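Local coordinates for phosphate-binding protein PstS (Borrelia burgdorferi, PDB 4N13) that binds inorganic phosphate with micromolar affinity as the solute-binding lipoprotein of the PstSACB ABC transporter, which imports phosphate into the cell, at residues G113-W118 / A126-I131; L147-F152 / E156-R161; I165-N170 / I174-L179; L226-N231 / Q241-M246. All blocks are in the same frame, centred on the assembly; numbering follows the deposited sequence.

Interaction 1 (G113-W118 / A126-I131); sequences GEIQNW and AKINFI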
# COMPACT_ATOMS: atom_id res chain seq x y z
N GLY A 113 11.02 -7.49 16.70
CA GLY A 113 11.63 -7.54 18.01
C GLY A 113 13.00 -8.17 18.11
O GLY A 113 13.54 -8.25 19.21
N GLU A 114 13.55 -8.65 17.00
CA GLU A 114 14.92 -9.18 17.03
C GLU A 114 15.96 -8.10 17.23
O GLU A 114 17.06 -8.37 17.72
CB GLU A 114 15.22 -9.97 15.75
CG GLU A 114 14.52 -11.30 15.71
CD GLU A 114 14.79 -12.08 14.43
OE1 GLU A 114 15.82 -11.82 13.77
OE2 GLU A 114 13.98 -12.97 14.11
N ILE A 115 15.63 -6.87 16.85
CA ILE A 115 16.49 -5.71 17.11
C ILE A 115 15.72 -4.76 18.01
O ILE A 115 14.65 -4.31 17.63
CB ILE A 115 16.90 -4.99 15.80
CG1 ILE A 115 17.84 -5.87 14.99
CG2 ILE A 115 17.56 -3.65 16.10
CD1 ILE A 115 18.19 -5.30 13.62
N GLN A 116 16.25 -4.47 19.19
CA GLN A 116 15.55 -3.61 20.16
C GLN A 116 16.38 -2.46 20.71
O GLN A 116 15.91 -1.73 21.58
CB GLN A 116 14.97 -4.43 21.32
CG GLN A 116 13.88 -5.34 20.85
CD GLN A 116 13.10 -5.96 21.97
OE1 GLN A 116 13.03 -5.42 23.09
NE2 GLN A 116 12.48 -7.10 21.67
N ASN A 117 17.59 -2.30 20.22
CA ASN A 117 18.40 -1.16 20.61
C ASN A 117 19.07 -0.64 19.36
O ASN A 117 19.57 -1.41 18.55
CB ASN A 117 19.42 -1.59 21.69
CG ASN A 117 20.20 -0.42 22.27
OD1 ASN A 117 20.83 0.35 21.55
ND2 ASN A 117 20.17 -0.30 23.59
N TRP A 118 19.04 0.68 19.16
CA TRP A 118 19.58 1.27 17.95
C TRP A 118 21.06 0.92 17.77
O TRP A 118 21.52 0.89 16.64
CB TRP A 118 19.37 2.79 17.94
CG TRP A 118 17.92 3.19 17.83
CD1 TRP A 118 17.11 3.69 18.82
CD2 TRP A 118 17.11 3.12 16.65
NE1 TRP A 118 15.84 3.92 18.33
CE2 TRP A 118 15.82 3.60 16.99
CE3 TRP A 118 17.34 2.69 15.34
CZ2 TRP A 118 14.79 3.66 16.07
CZ3 TRP A 118 16.31 2.76 14.43
CH2 TRP A 118 15.05 3.24 14.81
N ALA A 126 20.54 3.19 22.71
CA ALA A 126 19.21 3.64 23.09
C ALA A 126 18.22 2.56 22.71
O ALA A 126 18.21 2.09 21.58
CB ALA A 126 18.87 4.94 22.39
N LYS A 127 17.39 2.17 23.67
CA LYS A 127 16.34 1.20 23.42
C LYS A 127 15.39 1.79 22.36
O LYS A 127 15.12 2.99 22.34
CB LYS A 127 15.59 0.92 24.72
CG LYS A 127 14.45 -0.06 24.61
CD LYS A 127 14.95 -1.50 24.69
CE LYS A 127 13.81 -2.50 24.66
NZ LYS A 127 14.31 -3.88 24.74
N ILE A 128 14.93 0.94 21.46
CA ILE A 128 13.99 1.36 20.42
C ILE A 128 12.57 1.33 20.98
O ILE A 128 12.11 0.29 21.47
CB ILE A 128 14.05 0.42 19.20
CG1 ILE A 128 15.46 0.42 18.61
CG2 ILE A 128 13.01 0.81 18.16
CD1 ILE A 128 15.64 -0.50 17.41
N ASN A 129 11.87 2.45 20.87
CA ASN A 129 10.45 2.51 21.15
C ASN A 129 9.68 2.37 19.84
O ASN A 129 9.58 3.31 19.05
CB ASN A 129 10.11 3.81 21.86
CG ASN A 129 10.51 3.80 23.29
OD1 ASN A 129 10.21 2.84 24.01
ND2 ASN A 129 11.21 4.84 23.73
N PHE A 130 9.19 1.18 19.60
CA PHE A 130 8.44 0.86 18.39
C PHE A 130 6.98 1.24 18.58
O PHE A 130 6.32 0.75 19.50
CB PHE A 130 8.57 -0.63 18.10
CG PHE A 130 7.64 -1.14 17.06
CD1 PHE A 130 7.47 -0.45 15.86
CD2 PHE A 130 6.96 -2.34 17.25
CE1 PHE A 130 6.60 -0.94 14.89
CE2 PHE A 130 6.11 -2.84 16.26
CZ PHE A 130 5.93 -2.14 15.09
N ILE A 131 6.48 2.09 17.68
CA ILE A 131 5.09 2.53 17.68
C ILE A 131 4.40 1.76 16.56
O ILE A 131 4.78 1.87 15.40
CB ILE A 131 5.00 4.03 17.41
CG1 ILE A 131 5.74 4.80 18.52
CG2 ILE A 131 3.56 4.47 17.30
CD1 ILE A 131 6.10 6.24 18.13
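Gln116 and Lys127 run alongside each other, and NZ of Lys127 gives a short bond of 2.6 Å to Gln116 OE1. The amide's other half is used too: Gln116 NE2 donates to a lone pair of Gly113 O at 2.9 Å, nearly in its own amide plane, which settles its rotation. Gly113 closes helix 104-111 in a Schellman motif, and its positive phi of 89° suits glycine. Two main-chain bonds flank Asn117, an almost straight one from Ile128 N to Gln116 O (2.8 Å) and one from Trp118 N to Ala126 O (2.9 Å). They make Asn117 and Lys127 a single antiparallel bridge of the non-hydrogen-bonded kind, which ties the loop after the helix to the chain entering strand 129-133 of this class II binding-protein fold. A chi1 of -173° carries the Asn117 amide away from its own backbone N, and OD1 accepts a hydrogen bond from Ala126 N at 3.1 Å, the donor above the Asn117 side-chain carbonyl plane; OD1 also accepts from Lys119 N, while ND2 binds Asp125. Farther in, packing is apolar. The methylene CG1 of Ile128 stands over one face of the Trp118 indole, 3.5 Å from the five-membered-ring centroid, a CH-pi contact; NE1 itself bonds His182 O. One carbon further along the same branch, CD1 of Ile128 meets CG2 of Ile115 at 3.9 Å, a branched apolar pair suiting burial.

Interaction 2 (L147-F152 / E156-R161); sequences LLNKIF and EEAQFR. With EDO (1,2-ethanediol), chain F.
Leu148, near the end of helix 138-151, packs against Ala158 and Phe160 of the chain that returns alongside it toward strand 165-167. Ala158 centres an inverse gamma turn, a tight bend beside the helix end. The packing is closest on the buried side. With CG beside the backbone N (chi1 -67°) and chi2 extended, Leu148 sets methyl CD1 over the centre of the Phe160 ring, 3.6 Å from the centroid and only 4° off the normal, a CH-pi contact. Beside it Ala158 fits close to the main chain, its CB 3.5 Å from Leu148 O; alanine suits the place because its single methyl can lie this near a helix carbonyl. Phe160 also meets the ring of Tyr140, and its side chain lies about 8 Å from that of Ser137, a phosphate-binding residue by similarity. Toward the outside the contact thins. Phe152, just past the helix, touches Glu157 through the two CB atoms, 3.7 Å apart, and sets its ring beside Glu157 O, with ring and carboxylate planes 65° apart, while Ile151 CG2 covers one face of the ring. At the solvent side Asn149 adds a glancing touch, its OD1 taking a hydrogen bond from Lys144 NZ, which also binds Ala158 O. Near CB of Phe160, a 1,2-ethanediol molecule, probably from the crystallisation liquor, donates from O2 to Arg161 O at 2.7 Å.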
# COMPACT_ATOMS: atom_id res chain seq x y z
N LEU A 147 6.57 -6.81 4.73
CA LEU A 147 7.84 -6.95 5.41
C LEU A 147 7.92 -8.25 6.19
O LEU A 147 8.72 -9.11 5.85
CB LEU A 147 8.13 -5.73 6.30
CG LEU A 147 8.64 -4.49 5.57
CD1 LEU A 147 8.52 -3.23 6.41
CD2 LEU A 147 10.08 -4.73 5.17
N LEU A 148 7.11 -8.42 7.22
CA LEU A 148 7.29 -9.56 8.11
C LEU A 148 7.13 -10.89 7.39
O LEU A 148 7.96 -11.78 7.57
CB LEU A 148 6.30 -9.49 9.27
CG LEU A 148 6.52 -8.34 10.26
CD1 LEU A 148 5.41 -8.29 11.31
CD2 LEU A 148 7.87 -8.47 10.94
N ASN A 149 6.06 -11.02 6.61
CA ASN A 149 5.76 -12.29 5.98
C ASN A 149 6.72 -12.63 4.85
O ASN A 149 6.85 -13.78 4.49
CB ASN A 149 4.32 -12.32 5.44
CG ASN A 149 3.29 -12.37 6.54
OD1 ASN A 149 3.62 -12.55 7.71
ND2 ASN A 149 2.03 -12.20 6.16
N LYS A 150 7.41 -11.63 4.31
CA LYS A 150 8.37 -11.87 3.24
C LYS A 150 9.78 -12.11 3.77
O LYS A 150 10.53 -12.90 3.21
CB LYS A 150 8.36 -10.72 2.24
CG LYS A 150 7.01 -10.58 1.55
CD LYS A 150 7.08 -9.76 0.29
CE LYS A 150 5.71 -9.56 -0.31
NZ LYS A 150 5.77 -8.81 -1.58
N ILE A 151 10.14 -11.45 4.86
CA ILE A 151 11.50 -11.56 5.37
C ILE A 151 11.71 -12.83 6.20
O ILE A 151 12.78 -13.42 6.16
CB ILE A 151 11.88 -10.31 6.22
CG1 ILE A 151 12.06 -9.05 5.35
CG2 ILE A 151 13.14 -10.56 7.02
CD1 ILE A 151 13.15 -9.13 4.37
N PHE A 152 10.70 -13.21 6.97
CA PHE A 152 10.82 -14.32 7.92
C PHE A 152 10.14 -15.59 7.42
O PHE A 152 9.09 -15.54 6.81
CB PHE A 152 10.27 -13.90 9.27
CG PHE A 152 11.02 -12.75 9.87
CD1 PHE A 152 10.44 -11.51 10.02
CD2 PHE A 152 12.35 -12.90 10.24
CE1 PHE A 152 11.15 -10.45 10.54
CE2 PHE A 152 13.06 -11.84 10.77
CZ PHE A 152 12.45 -10.61 10.92
N GLU A 156 5.75 -17.73 13.57
CA GLU A 156 6.19 -17.20 14.86
C GLU A 156 7.18 -16.04 14.70
O GLU A 156 7.10 -15.05 15.42
CB GLU A 156 6.81 -18.31 15.71
CG GLU A 156 7.19 -17.86 17.11
CD GLU A 156 8.59 -17.28 17.19
OE1 GLU A 156 9.41 -17.55 16.28
OE2 GLU A 156 8.87 -16.56 18.18
N GLU A 157 8.11 -16.15 13.75
CA GLU A 157 9.06 -15.07 13.50
C GLU A 157 8.39 -13.87 12.85
O GLU A 157 8.77 -12.73 13.10
CB GLU A 157 10.20 -15.56 12.60
CG GLU A 157 11.03 -16.68 13.20
CD GLU A 157 11.77 -17.55 12.16
OE1 GLU A 157 11.56 -17.41 10.93
OE2 GLU A 157 12.56 -18.40 12.62
N ALA A 158 7.36 -14.12 12.05
CA ALA A 158 6.70 -13.06 11.28
C ALA A 158 5.55 -12.46 12.09
O ALA A 158 4.42 -12.34 11.59
CB ALA A 158 6.17 -13.61 9.96
N GLN A 159 5.83 -12.15 13.34
CA GLN A 159 4.88 -11.48 14.20
C GLN A 159 5.52 -10.20 14.72
O GLN A 159 6.73 -10.13 14.92
CB GLN A 159 4.50 -12.39 15.37
CG GLN A 159 3.81 -13.68 14.93
CD GLN A 159 2.63 -13.44 13.99
OE1 GLN A 159 1.80 -12.55 14.22
NE2 GLN A 159 2.54 -14.24 12.93
N PHE A 160 4.70 -9.18 14.93
CA PHE A 160 5.20 -7.93 15.46
C PHE A 160 5.69 -8.09 16.91
O PHE A 160 5.11 -8.86 17.69
CB PHE A 160 4.10 -6.86 15.44
CG PHE A 160 3.83 -6.24 14.09
CD1 PHE A 160 4.70 -5.34 13.53
CD2 PHE A 160 2.67 -6.54 13.41
CE1 PHE A 160 4.41 -4.75 12.31
CE2 PHE A 160 2.38 -5.95 12.21
CZ PHE A 160 3.26 -5.04 11.67
N ARG A 161 6.75 -7.36 17.23
CA ARG A 161 7.20 -7.16 18.61
C ARG A 161 5.97 -6.88 19.45
O ARG A 161 5.18 -6.01 19.13
CB ARG A 161 8.18 -5.98 18.64
CG ARG A 161 8.72 -5.65 20.00
CD ARG A 161 9.73 -4.53 19.92
NE ARG A 161 10.00 -4.05 21.27
CZ ARG A 161 10.76 -3.00 21.58
NH1 ARG A 161 11.35 -2.31 20.61
NH2 ARG A 161 10.90 -2.62 22.85
C1 EDO F . 1.42 -5.87 18.72
O1 EDO F . 1.09 -5.78 17.33
C2 EDO F . 2.06 -4.58 19.24
O2 EDO F . 3.24 -4.25 18.50

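Interaction 3 (I165-N170 / I174-L179); sequences IVVKSN and IEKTSL. With SO4 (sulfate ion), chain C; SO4 (sulfate ion), chain B.
Lys176 lays its aliphatic chain obliquely across Ile165 and Val167, joining helix 170-179 to strand 165-167. Strand and helix begin a beta-alpha-beta crossover that returns to the same sheet as strand 183-188, with strand 129-133 parallel between the two strands. The lysine is bent twice (chi2 and chi3 both 69°), and this folding turns its methylenes over the strand: CE lies 3.9 Å from Ile165 CG2 and 4.0 Å from Val167 CG1. Lysine suits this partly exposed position because its carbon chain can cover beta-branched residues while its charge is carried outward. Ile131 of the neighbouring strand completes the floor. Toward the helix start the contact becomes polar. Ile174 N bonds Asn170 O at 3.3 Å in the first helical turn, and Asn170 OD1 accepts from Gly188 N. Two sulfates, both probably from the crystallisation liquor, lie near this helix start. To one, Asn170 ND2 bonds only weakly, beside Ser139, a phosphate-binding residue by similarity, whose OG also bonds sulfate; the ion may resemble the natural ligand. Serine is a favoured N-cap, and Ser169 caps Glu172 N with OG. The other takes 2.8 Å bonds from Lys168 N to its O1 and from Ser169 OG to its O3.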
# COMPACT_ATOMS: atom_id res chain seq x y z
N ILE A 165 4.02 0.19 21.10
CA ILE A 165 3.09 1.20 21.61
C ILE A 165 2.04 1.33 20.51
O ILE A 165 2.35 1.81 19.39
CB ILE A 165 3.82 2.54 21.80
CG1 ILE A 165 4.86 2.47 22.92
CG2 ILE A 165 2.81 3.67 22.02
CD1 ILE A 165 5.88 3.59 22.87
N VAL A 166 0.81 0.92 20.78
CA VAL A 166 -0.17 0.77 19.72
C VAL A 166 -1.04 2.02 19.60
O VAL A 166 -1.60 2.47 20.59
CB VAL A 166 -1.06 -0.47 19.96
CG1 VAL A 166 -2.13 -0.59 18.86
CG2 VAL A 166 -0.22 -1.74 20.06
N VAL A 167 -1.16 2.57 18.39
CA VAL A 167 -2.02 3.72 18.14
C VAL A 167 -2.95 3.45 16.96
O VAL A 167 -2.72 2.53 16.17
CB VAL A 167 -1.20 5.01 17.93
CG1 VAL A 167 -0.31 5.29 19.13
CG2 VAL A 167 -0.37 4.93 16.65
N LYS A 168 -4.00 4.26 16.83
CA LYS A 168 -5.13 3.90 15.98
C LYS A 168 -5.34 4.77 14.74
O LYS A 168 -6.39 4.72 14.11
CB LYS A 168 -6.41 3.88 16.82
CG LYS A 168 -6.41 2.76 17.86
CD LYS A 168 -7.74 2.57 18.55
CE LYS A 168 -7.76 3.22 19.91
NZ LYS A 168 -8.86 2.67 20.78
N SER A 169 -4.33 5.54 14.39
CA SER A 169 -4.40 6.37 13.20
C SER A 169 -3.02 6.83 12.75
O SER A 169 -2.06 6.83 13.54
CB SER A 169 -5.24 7.63 13.46
OG SER A 169 -4.61 8.43 14.45
N ASN A 170 -2.92 7.25 11.49
CA ASN A 170 -1.70 7.85 10.98
C ASN A 170 -1.31 9.10 11.76
O ASN A 170 -0.15 9.27 12.11
CB ASN A 170 -1.85 8.20 9.49
CG ASN A 170 -1.82 6.97 8.62
OD1 ASN A 170 -0.76 6.37 8.42
ND2 ASN A 170 -2.97 6.56 8.11
N ILE A 174 2.28 10.02 14.14
CA ILE A 174 3.08 11.23 14.10
C ILE A 174 3.18 11.86 15.49
O ILE A 174 4.27 12.20 15.95
CB ILE A 174 2.51 12.21 13.05
CG1 ILE A 174 2.73 11.65 11.65
CG2 ILE A 174 3.15 13.56 13.18
CD1 ILE A 174 1.93 12.39 10.57
N GLU A 175 2.04 12.04 16.14
CA GLU A 175 2.06 12.67 17.45
C GLU A 175 2.85 11.86 18.46
O GLU A 175 3.68 12.38 19.21
CB GLU A 175 0.65 12.92 17.98
CG GLU A 175 0.67 13.77 19.25
CD GLU A 175 -0.71 14.22 19.68
OE1 GLU A 175 -1.20 15.21 19.10
OE2 GLU A 175 -1.30 13.60 20.58
N LYS A 176 2.64 10.55 18.47
CA LYS A 176 3.33 9.68 19.40
C LYS A 176 4.84 9.69 19.15
O LYS A 176 5.63 9.71 20.08
CB LYS A 176 2.76 8.25 19.32
CG LYS A 176 3.32 7.30 20.37
CD LYS A 176 2.88 7.61 21.80
CE LYS A 176 1.41 7.36 22.03
NZ LYS A 176 1.02 7.70 23.43
N THR A 177 5.25 9.67 17.88
CA THR A 177 6.66 9.68 17.54
C THR A 177 7.29 10.99 18.04
O THR A 177 8.40 11.00 18.59
CB THR A 177 6.85 9.52 16.02
OG1 THR A 177 6.33 8.25 15.61
CG2 THR A 177 8.31 9.57 15.65
N SER A 178 6.56 12.09 17.90
CA SER A 178 7.05 13.40 18.33
C SER A 178 7.24 13.47 19.84
O SER A 178 8.07 14.24 20.31
CB SER A 178 6.12 14.50 17.83
OG SER A 178 4.95 14.66 18.61
N LEU A 179 6.51 12.65 20.59
CA LEU A 179 6.54 12.67 22.04
C LEU A 179 7.36 11.56 22.66
O LEU A 179 7.64 11.61 23.85
CB LEU A 179 5.12 12.57 22.60
CG LEU A 179 4.24 13.82 22.44
CD1 LEU A 179 2.83 13.53 22.90
CD2 LEU A 179 4.85 15.00 23.21
S SO4 C . -5.63 7.23 18.22
O1 SO4 C . -4.59 6.30 18.72
O2 SO4 C . -5.37 8.57 18.70
O3 SO4 C . -5.63 7.30 16.76
O4 SO4 C . -6.95 6.80 18.73
S SO4 B . -5.43 2.90 8.11
O1 SO4 B . -4.15 3.59 8.27
O2 SO4 B . -6.17 3.66 7.13
O3 SO4 B . -5.14 1.57 7.60
O4 SO4 B . -6.07 2.88 9.40

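Interaction 4 (L226-N231 / Q241-M246); sequences LIIVTN and QFIDFM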
# COMPACT_ATOMS: atom_id res chain seq x y z
N LEU A 226 -1.64 -1.49 -6.58
CA LEU A 226 -3.06 -1.69 -6.89
C LEU A 226 -3.17 -2.02 -8.36
O LEU A 226 -2.72 -1.25 -9.21
CB LEU A 226 -3.88 -0.46 -6.53
CG LEU A 226 -4.43 -0.43 -5.09
CD1 LEU A 226 -5.59 -1.39 -4.93
CD2 LEU A 226 -3.36 -0.79 -4.08
N ILE A 227 -3.76 -3.17 -8.66
CA ILE A 227 -3.71 -3.74 -10.00
C ILE A 227 -5.11 -4.02 -10.53
O ILE A 227 -6.04 -4.39 -9.80
CB ILE A 227 -2.85 -5.04 -10.07
CG1 ILE A 227 -3.33 -6.10 -9.09
CG2 ILE A 227 -1.39 -4.72 -9.87
CD1 ILE A 227 -2.63 -7.43 -9.27
N ILE A 228 -5.23 -3.83 -11.84
CA ILE A 228 -6.39 -4.19 -12.63
C ILE A 228 -6.13 -5.58 -13.19
O ILE A 228 -5.13 -5.80 -13.87
CB ILE A 228 -6.53 -3.22 -13.82
CG1 ILE A 228 -6.77 -1.79 -13.32
CG2 ILE A 228 -7.65 -3.66 -14.77
CD1 ILE A 228 -6.48 -0.73 -14.36
N VAL A 229 -7.03 -6.49 -12.89
CA VAL A 229 -6.89 -7.90 -13.25
C VAL A 229 -8.01 -8.30 -14.21
O VAL A 229 -9.18 -8.06 -13.95
CB VAL A 229 -6.91 -8.81 -12.00
CG1 VAL A 229 -6.63 -10.27 -12.38
CG2 VAL A 229 -5.91 -8.32 -10.96
N THR A 230 -7.61 -8.93 -15.31
CA THR A 230 -8.55 -9.48 -16.29
C THR A 230 -8.16 -10.89 -16.61
O THR A 230 -7.09 -11.33 -16.20
CB THR A 230 -8.56 -8.66 -17.59
OG1 THR A 230 -7.23 -8.57 -18.09
CG2 THR A 230 -9.09 -7.27 -17.35
N ASN A 231 -9.03 -11.62 -17.31
CA ASN A 231 -8.78 -13.02 -17.60
C ASN A 231 -8.74 -13.30 -19.10
O ASN A 231 -9.23 -12.50 -19.89
CB ASN A 231 -9.87 -13.85 -16.91
CG ASN A 231 -9.55 -15.31 -16.88
OD1 ASN A 231 -8.45 -15.74 -17.23
ND2 ASN A 231 -10.52 -16.10 -16.46
N GLN A 241 -12.02 -0.16 -22.92
CA GLN A 241 -12.29 1.27 -22.79
C GLN A 241 -12.21 1.73 -21.34
O GLN A 241 -11.64 2.77 -21.05
CB GLN A 241 -13.68 1.59 -23.31
CG GLN A 241 -13.82 1.51 -24.84
CD GLN A 241 -15.26 1.69 -25.28
OE1 GLN A 241 -16.18 1.14 -24.67
NE2 GLN A 241 -15.47 2.46 -26.32
N PHE A 242 -12.83 1.01 -20.43
CA PHE A 242 -12.81 1.46 -19.04
C PHE A 242 -11.40 1.40 -18.46
O PHE A 242 -10.99 2.31 -17.75
CB PHE A 242 -13.80 0.68 -18.16
CG PHE A 242 -13.92 1.27 -16.79
CD1 PHE A 242 -14.53 2.50 -16.63
CD2 PHE A 242 -13.37 0.67 -15.67
CE1 PHE A 242 -14.62 3.09 -15.41
CE2 PHE A 242 -13.47 1.26 -14.42
CZ PHE A 242 -14.10 2.47 -14.31
N ILE A 243 -10.65 0.34 -18.75
CA ILE A 243 -9.28 0.23 -18.28
C ILE A 243 -8.43 1.37 -18.83
O ILE A 243 -7.61 1.96 -18.10
CB ILE A 243 -8.69 -1.15 -18.63
CG1 ILE A 243 -9.47 -2.21 -17.86
CG2 ILE A 243 -7.19 -1.16 -18.36
CD1 ILE A 243 -9.08 -3.63 -18.17
N ASP A 244 -8.64 1.71 -20.09
CA ASP A 244 -7.94 2.84 -20.70
C ASP A 244 -8.26 4.14 -19.97
O ASP A 244 -7.37 4.98 -19.77
CB ASP A 244 -8.33 2.94 -22.17
CG ASP A 244 -7.71 4.13 -22.85
OD1 ASP A 244 -6.48 4.13 -23.04
OD2 ASP A 244 -8.46 5.07 -23.19
N PHE A 245 -9.48 4.30 -19.49
CA PHE A 245 -9.82 5.48 -18.69
C PHE A 245 -9.12 5.44 -17.33
O PHE A 245 -8.60 6.46 -16.85
CB PHE A 245 -11.33 5.61 -18.51
CG PHE A 245 -11.71 6.78 -17.65
CD1 PHE A 245 -11.70 8.08 -18.17
CD2 PHE A 245 -12.04 6.61 -16.32
CE1 PHE A 245 -12.03 9.16 -17.38
CE2 PHE A 245 -12.36 7.70 -15.53
CZ PHE A 245 -12.35 8.98 -16.06
N MET A 246 -9.08 4.28 -16.69
CA MET A 246 -8.44 4.14 -15.37
C MET A 246 -6.98 4.58 -15.38
O MET A 246 -6.49 5.12 -14.39
CB MET A 246 -8.53 2.69 -14.87
CG MET A 246 -9.95 2.24 -14.51
SD MET A 246 -9.96 0.58 -13.80
CE MET A 246 -9.20 0.95 -12.19
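Ile228 is the first residue of strand 226-230 to meet helix 241-246, and it spreads its branches between two helix residues one turn apart. At chi1 -63° the two branches of Ile228 part. CG2 goes to Ile243, where the side chains slide past each other in opposite directions, CG2 of Ile228 resting 3.7 Å from CD1 of Ile243. The longer arm reaches Met246 end on: CD1 of Ile228 lies 3.8 Å from Met246 SD, and CG1 of Ile228 is as far, 3.8 Å, from Met246 CE. A bend at chi3 (71°), which the unbranched, flexible methionine chain can make, swings that terminal methyl back over the isoleucine. Two residues on, Thr230 points the same way from the strand, and its CG2 comes tip to tip with Ile243 CD1 at 3.7 Å. Threonine suits this partly exposed strand end, turning its methyl to the helix. The contact is wholly apolar, as expected of a helix packed on a sheet, and the axes of strand 226-230 and helix 241-246 run nearly antiparallel (169°), 10.9 Å apart at closest approach. Strand 223-230 lies between strands 63-66 and 80-93, antiparallel to both; Ile63 and Phe84 touch Ile228 from these neighbours. Helix 23-36 lies alongside helix 237-246, Met29 packing on Met246.

The four contacts follow one another along the chain. Interactions 1, 2 and 3 cluster, their centres 15 to 21 Å apart, interaction 1 on the same side of the chain's centre as each of the others. Strand 129-133 connects them: interaction 1 ends on it, helix 138-151 of interaction 2 follows it, and strand 165-167 of interaction 3 pairs with it. Ile128 O also binds Arg161 NH1, joining interactions 1 and 2 directly. Interaction 4 stands apart, its centre 32 to 42 Å from theirs and on the opposite side of the chain's centre from all three. Such separation fits a two-lobed fold, strand 80-93 pairing with strands of both regions and phosphate probably held between the lobes.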